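Local coordinates for protein DegQ (Legionella fallonii, PDB 3PV2) that probably degrades and chaperones misfolded proteins as an HtrA-family serine protease with PDZ domains, working as a self-compartmentizing 12-meric assembly, at residues F281-L285 and I314-V320. Residues are numbered along the deposited sequence; the frame is centred on the assembly and turned at random.
Sequences FQGAL and ITQATQV
V320 holds CG1 anti to its backbone N (chi1 165°), which puts CG2 anti to the carbonyl carbon and facing A284; in I314, with CG1 at chi1 -89°, CG2 falls roughly anti to the backbone N, and both CG2 methyls converge on A284 CB. The setting is the first PDZ domain, where the start of strand 284-289 runs past the turn leading into helix 318-325, and it illustrates how two segments can pack closely without one direct hydrogen bond between them. A284 CB meets V320 CG2 at 3.5 Å, a tight fit for two carbons, while I314 CG2 lies 4.0 Å from the same A284 CB. Within the sheet A284 pairs through the backbone with I306. One residue earlier, G283 CA makes a CA-H...O contact of 3.4 Å with I314 O. At the more exposed end Q282 runs beside T315, both side chains pointing the same way, its OE1 near T315 CG2 and its NE2 near T315 CB. The turn is braced by Q319, whose OE1 accepts from T315 N in the carbonyl plane and from Q316 N above it; Q316 NE2 bonds N168 OD1 of a third subunit. A water joins the segments, donating to G283 O at 2.7 Å and weakly accepting from A317 N.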
ATOM      1  N   PHE B 281      -3.537  59.565  24.437  1.00 41.55           N
ATOM      2  CA  PHE B 281      -2.742  59.297  25.653  1.00 41.36           C
ATOM      3  C   PHE B 281      -1.983  57.982  25.518  1.00 40.58           C
ATOM      4  O   PHE B 281      -2.506  57.000  24.985  1.00 41.10           O
ATOM      5  CB  PHE B 281      -3.617  59.231  26.909  1.00 40.64           C
ATOM      6  CG  PHE B 281      -2.826  59.315  28.178  1.00 40.88           C
ATOM      7  CD1 PHE B 281      -2.676  58.197  28.977  1.00 39.31           C
ATOM      8  CD2 PHE B 281      -2.156  60.495  28.530  1.00 42.36           C
ATOM      9  CE1 PHE B 281      -1.925  58.259  30.158  1.00 38.59           C
ATOM     10  CE2 PHE B 281      -1.375  60.577  29.711  1.00 43.57           C
ATOM     11  CZ  PHE B 281      -1.277  59.415  30.519  1.00 42.17           C
ATOM     12  N   GLN B 282      -0.775  57.931  26.018  1.00 41.05           N
ATOM     13  CA  GLN B 282       0.010  56.706  25.863  1.00 41.63           C
ATOM     14  C   GLN B 282       0.504  56.151  27.195  1.00 39.32           C
ATOM     15  O   GLN B 282       0.769  56.871  28.137  1.00 39.76           O
ATOM     16  CB  GLN B 282       1.223  56.979  24.971  1.00 45.15           C
ATOM     17  CG  GLN B 282       0.946  57.452  23.509  1.00 49.70           C
ATOM     18  CD  GLN B 282       2.253  57.679  22.730  1.00 54.29           C
ATOM     19  OE1 GLN B 282       2.983  58.653  22.971  1.00 58.27           O
ATOM     20  NE2 GLN B 282       2.554  56.761  21.805  1.00 56.78           N
ATOM     21  N   GLY B 283       0.661  54.848  27.207  1.00 37.60           N
ATOM     22  CA  GLY B 283       1.194  54.118  28.311  1.00 36.36           C
ATOM     23  C   GLY B 283       0.739  52.687  28.213  1.00 35.72           C
ATOM     24  O   GLY B 283       0.218  52.311  27.173  1.00 35.73           O
ATOM     25  N   ALA B 284       1.020  51.914  29.264  1.00 35.33           N
ATOM     26  CA  ALA B 284       0.661  50.504  29.374  1.00 34.84           C
ATOM     27  C   ALA B 284      -0.484  50.349  30.379  1.00 34.39           C
ATOM     28  O   ALA B 284      -0.347  50.785  31.508  1.00 34.43           O
ATOM     29  CB  ALA B 284       1.876  49.669  29.839  1.00 34.89           C
ATOM     30  N   LEU B 285      -1.565  49.702  29.997  1.00 34.13           N
ATOM     31  CA  LEU B 285      -2.705  49.553  30.880  1.00 33.88           C
ATOM     32  C   LEU B 285      -2.500  48.336  31.723  1.00 33.65           C
ATOM     33  O   LEU B 285      -2.239  47.267  31.212  1.00 33.60           O
ATOM     34  CB  LEU B 285      -3.929  49.388  30.042  1.00 33.84           C
ATOM     35  CG  LEU B 285      -5.252  48.969  30.666  1.00 33.71           C
ATOM     36  CD1 LEU B 285      -5.598  49.915  31.781  1.00 33.89           C
ATOM     37  CD2 LEU B 285      -6.382  48.957  29.630  1.00 33.79           C
ATOM     38  N   ILE B 314       7.288  55.175  29.142  1.00 52.43           N
ATOM     39  CA  ILE B 314       6.529  54.061  28.567  1.00 49.54           C
ATOM     40  C   ILE B 314       5.338  54.540  27.745  1.00 50.15           C
ATOM     41  O   ILE B 314       4.431  55.178  28.246  1.00 49.13           O
ATOM     42  CB  ILE B 314       6.172  52.930  29.608  1.00 48.25           C
ATOM     43  CG1 ILE B 314       7.322  51.889  29.650  1.00 47.77           C
ATOM     44  CG2 ILE B 314       4.981  52.157  29.102  1.00 41.66           C
ATOM     45  CD1 ILE B 314       8.110  51.945  30.694  1.00 45.53           C
ATOM     46  N   THR B 315       5.392  54.244  26.451  1.00 51.34           N
ATOM     47  CA  THR B 315       4.360  54.611  25.517  1.00 52.46           C
ATOM     48  C   THR B 315       3.666  53.392  24.918  1.00 51.65           C
ATOM     49  O   THR B 315       2.680  53.538  24.228  1.00 50.46           O
ATOM     50  CB  THR B 315       4.938  55.480  24.338  1.00 54.73           C
ATOM     51  OG1 THR B 315       5.903  54.726  23.588  1.00 56.04           O
ATOM     52  CG2 THR B 315       5.562  56.779  24.848  1.00 55.63           C
ATOM     53  N   GLN B 316       4.177  52.193  25.183  1.00 52.62           N
ATOM     54  CA  GLN B 316       3.615  50.975  24.589  1.00 53.45           C
ATOM     55  C   GLN B 316       3.702  49.847  25.573  1.00 51.21           C
ATOM     56  O   GLN B 316       4.718  49.728  26.258  1.00 51.86           O
ATOM     57  CB  GLN B 316       4.454  50.556  23.396  1.00 56.58           C
ATOM     58  CG  GLN B 316       4.569  51.581  22.283  1.00 62.78           C
ATOM     59  CD  GLN B 316       3.765  51.156  21.083  1.00 69.18           C
ATOM     60  OE1 GLN B 316       4.269  51.147  19.960  1.00 76.31           O
ATOM     61  NE2 GLN B 316       2.520  50.767  21.314  1.00 69.66           N
ATOM     62  N   ALA B 317       2.669  49.014  25.637  1.00 48.27           N
ATOM     63  CA  ALA B 317       2.662  47.915  26.580  1.00 47.79           C
ATOM     64  C   ALA B 317       3.891  46.981  26.427  1.00 47.82           C
ATOM     65  O   ALA B 317       4.376  46.440  27.399  1.00 46.57           O
ATOM     66  CB  ALA B 317       1.373  47.079  26.467  1.00 45.60           C
ATOM     67  N   THR B 318       4.320  46.716  25.209  1.00 49.69           N
ATOM     68  CA  THR B 318       5.481  45.836  24.980  1.00 53.33           C
ATOM     69  C   THR B 318       6.743  46.287  25.731  1.00 53.03           C
ATOM     70  O   THR B 318       7.487  45.464  26.230  1.00 55.03           O
ATOM     71  CB  THR B 318       5.806  45.723  23.499  1.00 55.51           C
ATOM     72  OG1 THR B 318       5.689  47.020  22.892  1.00 59.64           O
ATOM     73  CG2 THR B 318       4.837  44.741  22.843  1.00 56.57           C
ATOM     74  N   GLN B 319       6.912  47.568  25.911  1.00 52.05           N
ATOM     75  CA  GLN B 319       8.093  48.077  26.617  1.00 53.87           C
ATOM     76  C   GLN B 319       8.142  47.698  28.093  1.00 53.07           C
ATOM     77  O   GLN B 319       9.212  47.691  28.663  1.00 54.57           O
ATOM     78  CB  GLN B 319       8.239  49.605  26.511  1.00 53.13           C
ATOM     79  CG  GLN B 319       8.166  50.137  25.178  1.00 55.02           C
ATOM     80  CD  GLN B 319       8.047  51.658  25.184  1.00 61.03           C
ATOM     81  OE1 GLN B 319       7.120  52.228  25.749  1.00 59.90           O
ATOM     82  NE2 GLN B 319       9.008  52.323  24.562  1.00 68.12           N
ATOM     83  N   VAL B 320       7.019  47.346  28.711  1.00 51.69           N
ATOM     84  CA  VAL B 320       7.039  47.092  30.125  1.00 50.56           C
ATOM     85  C   VAL B 320       7.754  45.784  30.359  1.00 53.99           C
ATOM     86  O   VAL B 320       8.625  45.657  31.235  1.00 53.66           O
ATOM     87  CB  VAL B 320       5.633  47.043  30.671  1.00 50.11           C
ATOM     88  CG1 VAL B 320       5.591  46.404  32.079  1.00 43.92           C
ATOM     89  CG2 VAL B 320       5.025  48.424  30.639  1.00 45.27           C
TER
HETATM   90  O   HOH W   1       0.010  50.662  25.077  1.00 37.19           O